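Local structure of galactitol 1-phosphate 5-dehydrogenase (Escherichia coli, 4UEJ) at residues Asp66-Gly69 with Ser70-Asp74; Phe129-Pro132 with Thr133-Ile137; Leu311-Glu314 with Pro315-Ala318. The protein oxidises galactitol 1-phosphate to D-tagatose 6-phosphate with NAD(+), as a homodimeric, zinc-containing member of the alcohol dehydrogenase family. All coordinates share one frame; numbering follows the deposited sequence.

Interaction 1: Asp66-Gly69 with Ser70-Asp74; sequences DAVG and SGVDD
The carbonyl oxygen of Gly69 is gripped twice by Val72, once directly and once through water. Val72 N donates to Gly69 O over 3.0 Å in a nearly straight bond (162° at the hydrogen), although the nitrogen stands well above the carbonyl plane, 56° out of it. A water molecule gives one hydrogen to Gly69 O at 2.8 Å and another to Val72 O at 2.9 Å, so that it spans the mouth of the turn. The backbone bond closes a type I beta turn, Gly69 to Val72, with Ser70 and Gly71 at its exposed corners. Gly71 has backbone angles that would admit other residues too, and the small, polar Ser70 points its CB away from the strand end.

Across the turn the two valines meet obliquely, Val68 CB lying 3.9 Å from Val72 CB. With CG1 anti to the backbone N (chi1 176°), Val72 brings that methyl to 4.1 Å from Val68 CG1, while its CG2 rests over the Gly69 backbone. Val28 of strand 27-36 touches both valines, and beta-branched residues fit this small apolar patch beside a strand. A serine in place of Val72 would probably take away the methyls that Val68 and Val28 pack on at this side and open a gap over the Gly69 carbonyl.

Just upstream, Asp66 and Ala67 both face Arg29 in a classic beta bulge, and Asp66 forms a salt bridge with that arginine. The chemistry implies a turn held by one backbone bond and a water bridge, with the valines packing beside it against strand 27-36, near the surface of the GroES-like domain.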
loop_
_atom_site.group_PDB
_atom_site.type_symbol
_atom_site.label_atom_id
_atom_site.label_comp_id
_atom_site.label_asym_id
_atom_site.label_seq_id
_atom_site.Cartn_x
_atom_site.Cartn_y
_atom_site.Cartn_z
ATOM N N ASP A 66 -12.240 -32.442 25.301
ATOM C CA ASP A 66 -12.711 -33.797 25.561
ATOM C C ASP A 66 -11.629 -34.601 26.262
ATOM O O ASP A 66 -11.917 -35.468 27.094
ATOM C CB ASP A 66 -13.118 -34.482 24.254
ATOM C CG ASP A 66 -13.569 -35.908 24.461
ATOM O OD1 ASP A 66 -14.666 -36.108 25.025
ATOM O OD2 ASP A 66 -12.829 -36.828 24.057
ATOM N N ALA A 67 -10.382 -34.303 25.914
ATOM C CA ALA A 67 -9.220 -34.985 26.476
ATOM C C ALA A 67 -7.957 -34.169 26.194
ATOM O O ALA A 67 -7.934 -33.357 25.264
ATOM C CB ALA A 67 -9.089 -36.385 25.900
ATOM N N VAL A 68 -6.915 -34.376 26.996
ATOM C CA VAL A 68 -5.651 -33.678 26.777
ATOM C C VAL A 68 -4.457 -34.628 26.797
ATOM O O VAL A 68 -4.490 -35.671 27.442
ATOM C CB VAL A 68 -5.409 -32.565 27.831
ATOM C CG1 VAL A 68 -6.509 -31.526 27.776
ATOM C CG2 VAL A 68 -5.292 -33.150 29.231
ATOM N N GLY A 69 -3.404 -34.250 26.079
ATOM C CA GLY A 69 -2.158 -34.983 26.106
ATOM C C GLY A 69 -1.494 -34.844 27.462
ATOM O O GLY A 69 -1.808 -33.938 28.232
ATOM N N SER A 70 -0.554 -35.733 27.740
ATOM C CA SER A 70 0.077 -35.805 29.052
ATOM C C SER A 70 0.957 -34.590 29.348
ATOM O O SER A 70 1.323 -34.346 30.499
ATOM C CB SER A 70 0.896 -37.091 29.153
ATOM O OG SER A 70 1.792 -37.197 28.061
ATOM N N GLY A 71 1.294 -33.830 28.313
ATOM C CA GLY A 71 2.114 -32.646 28.483
ATOM C C GLY A 71 1.304 -31.374 28.639
ATOM O O GLY A 71 1.869 -30.289 28.785
ATOM N N VAL A 72 -0.021 -31.500 28.600
ATOM C CA VAL A 72 -0.902 -30.338 28.720
ATOM C C VAL A 72 -1.357 -30.158 30.166
ATOM O O VAL A 72 -2.088 -30.993 30.708
ATOM C CB VAL A 72 -2.141 -30.460 27.805
ATOM C CG1 VAL A 72 -3.094 -29.285 28.035
ATOM C CG2 VAL A 72 -1.721 -30.522 26.341
ATOM N N ASP A 73 -0.920 -29.069 30.790
ATOM C CA ASP A 73 -1.189 -28.862 32.211
ATOM C C ASP A 73 -2.109 -27.675 32.498
ATOM O O ASP A 73 -2.516 -27.468 33.645
ATOM C CB ASP A 73 0.132 -28.700 32.985
ATOM C CG ASP A 73 0.947 -27.478 32.548
ATOM O OD1 ASP A 73 0.455 -26.647 31.757
ATOM O OD2 ASP A 73 2.099 -27.347 33.015
ATOM N N ASP A 74 -2.447 -26.906 31.467
ATOM C CA ASP A 74 -3.236 -25.698 31.683
ATOM C C ASP A 74 -4.619 -25.774 31.038
ATOM O O ASP A 74 -5.321 -24.770 30.936
ATOM C CB ASP A 74 -2.467 -24.469 31.186
ATOM C CG ASP A 74 -2.250 -24.466 29.679
ATOM O OD1 ASP A 74 -2.341 -25.536 29.037
ATOM O OD2 ASP A 74 -1.968 -23.379 29.138
HETATM O O HOH W 1 -2.106 -33.832 31.040
#

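Interaction 2: Phe129-Pro132 with Thr133-Ile137; sequences FALP and TDMPI
The five-membered ring of Pro132 is met by Met135 and by Asp134, both displaced toward the same face. Met135 CE lies by CD and CG, 3.8 Å from Pro132 CD, and one carboxylate oxygen, Asp134 OD1, packs at 3.5 Å on Pro132 CB. Ser303 and Thr307 of helix 297-307 also touch the ring. Met135 reaches it because its otherwise extended chain folds back at the last torsion (chi3 -65°), a flexibility that suits methionine to a buried seam.

The backbone here makes a type I beta turn, Pro132 to Met135, which carries the chain out of strand 128-130 of the GroES-like domain toward helix 143-155. Met135 N donates to Pro132 O at 3.1 Å (159° at the hydrogen), approaching from above the carbonyl plane, and a water donates to Pro132 O at 2.9 Å. The restricted phi of Pro132 (-57°) suits the extended residue that leads into the turn.

On the inner side, Leu131 divides its two methyls: CD1 lies 3.8 Å from Ile137 CD1, and CD2 is 4.2 Å from Met135 SD, each pair of side chains crossing at about a right angle. Leu131 also packs on Ala80, Ala82 and Ile143, and Ile137 on Ala80.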
loop_
_atom_site.group_PDB
_atom_site.type_symbol
_atom_site.label_atom_id
_atom_site.label_comp_id
_atom_site.label_asym_id
_atom_site.label_seq_id
_atom_site.Cartn_x
_atom_site.Cartn_y
_atom_site.Cartn_z
ATOM N N PHE A 129 -7.785 -21.752 22.198
ATOM C CA PHE A 129 -7.782 -20.503 22.941
ATOM C C PHE A 129 -8.927 -20.562 23.932
ATOM O O PHE A 129 -10.074 -20.703 23.541
ATOM C CB PHE A 129 -7.918 -19.321 21.977
ATOM C CG PHE A 129 -8.134 -17.991 22.636
ATOM C CD1 PHE A 129 -7.057 -17.235 23.069
ATOM C CD2 PHE A 129 -9.413 -17.459 22.756
ATOM C CE1 PHE A 129 -7.251 -15.989 23.649
ATOM C CE2 PHE A 129 -9.613 -16.219 23.331
ATOM C CZ PHE A 129 -8.524 -15.485 23.783
ATOM N N ALA A 130 -8.597 -20.491 25.217
ATOM C CA ALA A 130 -9.584 -20.700 26.269
ATOM C C ALA A 130 -10.593 -19.563 26.320
ATOM O O ALA A 130 -10.216 -18.399 26.288
ATOM C CB ALA A 130 -8.896 -20.853 27.616
ATOM N N LEU A 131 -11.870 -19.922 26.410
ATOM C CA LEU A 131 -12.960 -18.952 26.510
ATOM C C LEU A 131 -13.312 -18.681 27.967
ATOM O O LEU A 131 -13.139 -19.552 28.822
ATOM C CB LEU A 131 -14.206 -19.467 25.772
ATOM C CG LEU A 131 -13.982 -19.992 24.356
ATOM C CD1 LEU A 131 -15.269 -20.515 23.741
ATOM C CD2 LEU A 131 -13.404 -18.892 23.536
ATOM N N PRO A 132 -13.824 -17.481 28.253
ATOM C CA PRO A 132 -14.407 -17.239 29.576
ATOM C C PRO A 132 -15.522 -18.240 29.835
ATOM O O PRO A 132 -16.253 -18.598 28.911
ATOM C CB PRO A 132 -14.954 -15.811 29.474
ATOM C CG PRO A 132 -14.201 -15.190 28.351
ATOM C CD PRO A 132 -13.932 -16.306 27.374
ATOM N N THR A 133 -15.643 -18.698 31.075
ATOM C CA THR A 133 -16.590 -19.757 31.400
ATOM C C THR A 133 -18.050 -19.336 31.210
ATOM O O THR A 133 -18.921 -20.187 31.021
ATOM C CB THR A 133 -16.394 -20.249 32.852
ATOM O OG1 THR A 133 -16.463 -19.137 33.754
ATOM C CG2 THR A 133 -15.042 -20.939 33.003
ATOM N N ASP A 134 -18.318 -18.033 31.252
ATOM C CA ASP A 134 -19.688 -17.543 31.103
ATOM C C ASP A 134 -20.047 -17.239 29.644
ATOM O O ASP A 134 -21.176 -16.860 29.336
ATOM C CB ASP A 134 -19.909 -16.295 31.970
ATOM C CG ASP A 134 -19.167 -15.069 31.449
ATOM O OD1 ASP A 134 -18.144 -15.222 30.746
ATOM O OD2 ASP A 134 -19.614 -13.938 31.742
ATOM N N MET A 135 -19.088 -17.401 28.739
ATOM C CA MET A 135 -19.367 -17.143 27.340
ATOM C C MET A 135 -20.170 -18.278 26.721
ATOM O O MET A 135 -19.766 -19.442 26.795
ATOM C CB MET A 135 -18.064 -16.939 26.564
ATOM C CG MET A 135 -18.266 -16.767 25.078
ATOM S SD MET A 135 -16.740 -16.441 24.153
ATOM C CE MET A 135 -16.255 -14.841 24.807
ATOM N N PRO A 136 -21.317 -17.948 26.112
ATOM C CA PRO A 136 -22.066 -18.989 25.406
ATOM C C PRO A 136 -21.148 -19.622 24.368
ATOM O O PRO A 136 -20.492 -18.896 23.619
ATOM C CB PRO A 136 -23.229 -18.222 24.767
ATOM C CG PRO A 136 -23.386 -16.997 25.633
ATOM C CD PRO A 136 -21.974 -16.633 26.018
ATOM N N ILE A 137 -21.072 -20.950 24.374
ATOM C CA ILE A 137 -20.060 -21.662 23.611
ATOM C C ILE A 137 -20.187 -21.367 22.115
ATOM O O ILE A 137 -19.182 -21.263 21.419
ATOM C CB ILE A 137 -20.129 -23.186 23.868
ATOM C CG1 ILE A 137 -18.929 -23.892 23.239
ATOM C CG2 ILE A 137 -21.446 -23.784 23.389
ATOM C CD1 ILE A 137 -17.611 -23.449 23.819
HETATM O O HOH W 2 -17.682 -20.708 27.506
#

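Interaction 3: Leu311-Glu314 with Pro315-Ala318; sequences LSLE and PLIA
Two successive backbone bonds, each reaching three residues back, wind this stretch into a tight turn. Leu316 N donates to Leu313 O at 2.8 Å, somewhat bent at 146°, and Ile317 N donates to Glu314 O at 3.1 Å, straighter at 166°. In both, the donor rises above the plane of the carbonyl it meets. Pro315 sits between them: its ring fixes phi at a value suited to such a turn, and its lack of an N-H costs nothing because neither bond needs one there.

The Glu314 carboxylate forms a salt bridge, through OE1, with Arg320. Its chain bends at chi2 (57°), and OE1 passes Ile317 CD1 at 4.1 Å, so the methyl flanks the charged group. Ser312 OG, anti to its own nitrogen, lies 3.2 Å from Pro315 CD, beside CD and CG of the ring; a small side chain fits so close to a proline. Ser312 N is bound by Gln178 OE1 of helix 171-182.

Further in, Leu316 lays its CB 3.2 Å from Leu313 O, and its CD1 approaches Leu313 CD2 at 4.3 Å. Both leucines are buried and suit the apolar side of the turn: Leu313 packs on Leu175 of helix 171-182 and Leu306 of helix 297-307, Leu316 on Leu174 and Leu175. Ile317, beta-branched, then opens strand 317-321.

Consecutive bonds from residue i+3 to residue i are the signature of a 3-10 turn; here it follows the parallel sheet and helix 297-307 and leads into strand 317-321 of the mixed sheet, consistent with the chain's return to the catalytic domain in this family.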
loop_
_atom_site.group_PDB
_atom_site.type_symbol
_atom_site.label_atom_id
_atom_site.label_comp_id
_atom_site.label_asym_id
_atom_site.label_seq_id
_atom_site.Cartn_x
_atom_site.Cartn_y
_atom_site.Cartn_z
ATOM N N LEU A 311 -20.222 -6.519 20.989
ATOM C CA LEU A 311 -20.434 -7.152 19.701
ATOM C C LEU A 311 -21.774 -7.866 19.694
ATOM O O LEU A 311 -22.247 -8.327 20.729
ATOM C CB LEU A 311 -19.297 -8.129 19.382
ATOM C CG LEU A 311 -17.869 -7.575 19.396
ATOM C CD1 LEU A 311 -16.885 -8.579 18.823
ATOM C CD2 LEU A 311 -17.766 -6.260 18.627
ATOM N N SER A 312 -22.404 -7.935 18.530
ATOM C CA SER A 312 -23.683 -8.610 18.419
ATOM C C SER A 312 -23.609 -9.694 17.354
ATOM O O SER A 312 -23.422 -9.398 16.180
ATOM C CB SER A 312 -24.774 -7.585 18.098
ATOM O OG SER A 312 -26.033 -8.197 17.932
ATOM N N LEU A 313 -23.758 -10.953 17.754
ATOM C CA LEU A 313 -23.563 -12.059 16.815
ATOM C C LEU A 313 -24.863 -12.626 16.253
ATOM O O LEU A 313 -24.915 -13.041 15.093
ATOM C CB LEU A 313 -22.779 -13.193 17.483
ATOM C CG LEU A 313 -21.502 -12.799 18.211
ATOM C CD1 LEU A 313 -20.896 -14.033 18.886
ATOM C CD2 LEU A 313 -20.521 -12.153 17.225
ATOM N N GLU A 314 -25.913 -12.663 17.066
ATOM C CA GLU A 314 -27.157 -13.283 16.622
ATOM C C GLU A 314 -27.648 -12.801 15.238
ATOM O O GLU A 314 -28.045 -13.627 14.414
ATOM C CB GLU A 314 -28.260 -13.072 17.671
ATOM C CG GLU A 314 -29.488 -13.935 17.435
ATOM C CD GLU A 314 -29.153 -15.416 17.385
ATOM O OE1 GLU A 314 -28.274 -15.856 18.158
ATOM O OE2 GLU A 314 -29.756 -16.132 16.559
ATOM N N PRO A 315 -27.607 -11.477 14.966
ATOM C CA PRO A 315 -28.150 -11.049 13.668
ATOM C C PRO A 315 -27.336 -11.551 12.486
ATOM O O PRO A 315 -27.834 -11.540 11.370
ATOM C CB PRO A 315 -28.086 -9.518 13.732
ATOM C CG PRO A 315 -27.875 -9.176 15.162
ATOM C CD PRO A 315 -27.183 -10.324 15.786
ATOM N N LEU A 316 -26.100 -11.975 12.736
ATOM C CA LEU A 316 -25.214 -12.424 11.674
ATOM C C LEU A 316 -25.552 -13.822 11.182
ATOM O O LEU A 316 -25.149 -14.212 10.083
ATOM C CB LEU A 316 -23.757 -12.408 12.154
ATOM C CG LEU A 316 -23.233 -11.075 12.676
ATOM C CD1 LEU A 316 -21.826 -11.227 13.233
ATOM C CD2 LEU A 316 -23.265 -10.054 11.561
ATOM N N ILE A 317 -26.285 -14.579 11.994
ATOM C CA ILE A 317 -26.456 -16.002 11.730
ATOM C C ILE A 317 -27.650 -16.269 10.831
ATOM O O ILE A 317 -28.781 -15.879 11.145
ATOM C CB ILE A 317 -26.594 -16.799 13.055
ATOM C CG1 ILE A 317 -25.339 -16.606 13.907
ATOM C CG2 ILE A 317 -26.812 -18.260 12.763
ATOM C CD1 ILE A 317 -25.477 -17.013 15.353
ATOM N N ALA A 318 -27.391 -16.934 9.704
ATOM C CA ALA A 318 -28.439 -17.253 8.742
ATOM C C ALA A 318 -28.932 -18.677 8.911
ATOM O O ALA A 318 -30.076 -18.991 8.574
ATOM C CB ALA A 318 -27.942 -17.033 7.312
#

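Along the chain the three contacts follow in series, each a local turn within one unbroken stretch, and none nests in or crosses another. Interaction 1 ends strand 60-68 and starts the loop to strand 80-83; interaction 2 ends strand 128-130, a partner of strand 80-83, and starts the way to helix 143-155. The intervening chain then builds the six-stranded parallel sheet before interaction 3 leads into strand 317-321. All three thus reach the same mixed sheet. Interactions 1 and 2 have centres 18 Å apart, interactions 2 and 3 17 Å, and interactions 1 and 3 33 Å. Helix 297-307 touches both of the later turns, tying them together.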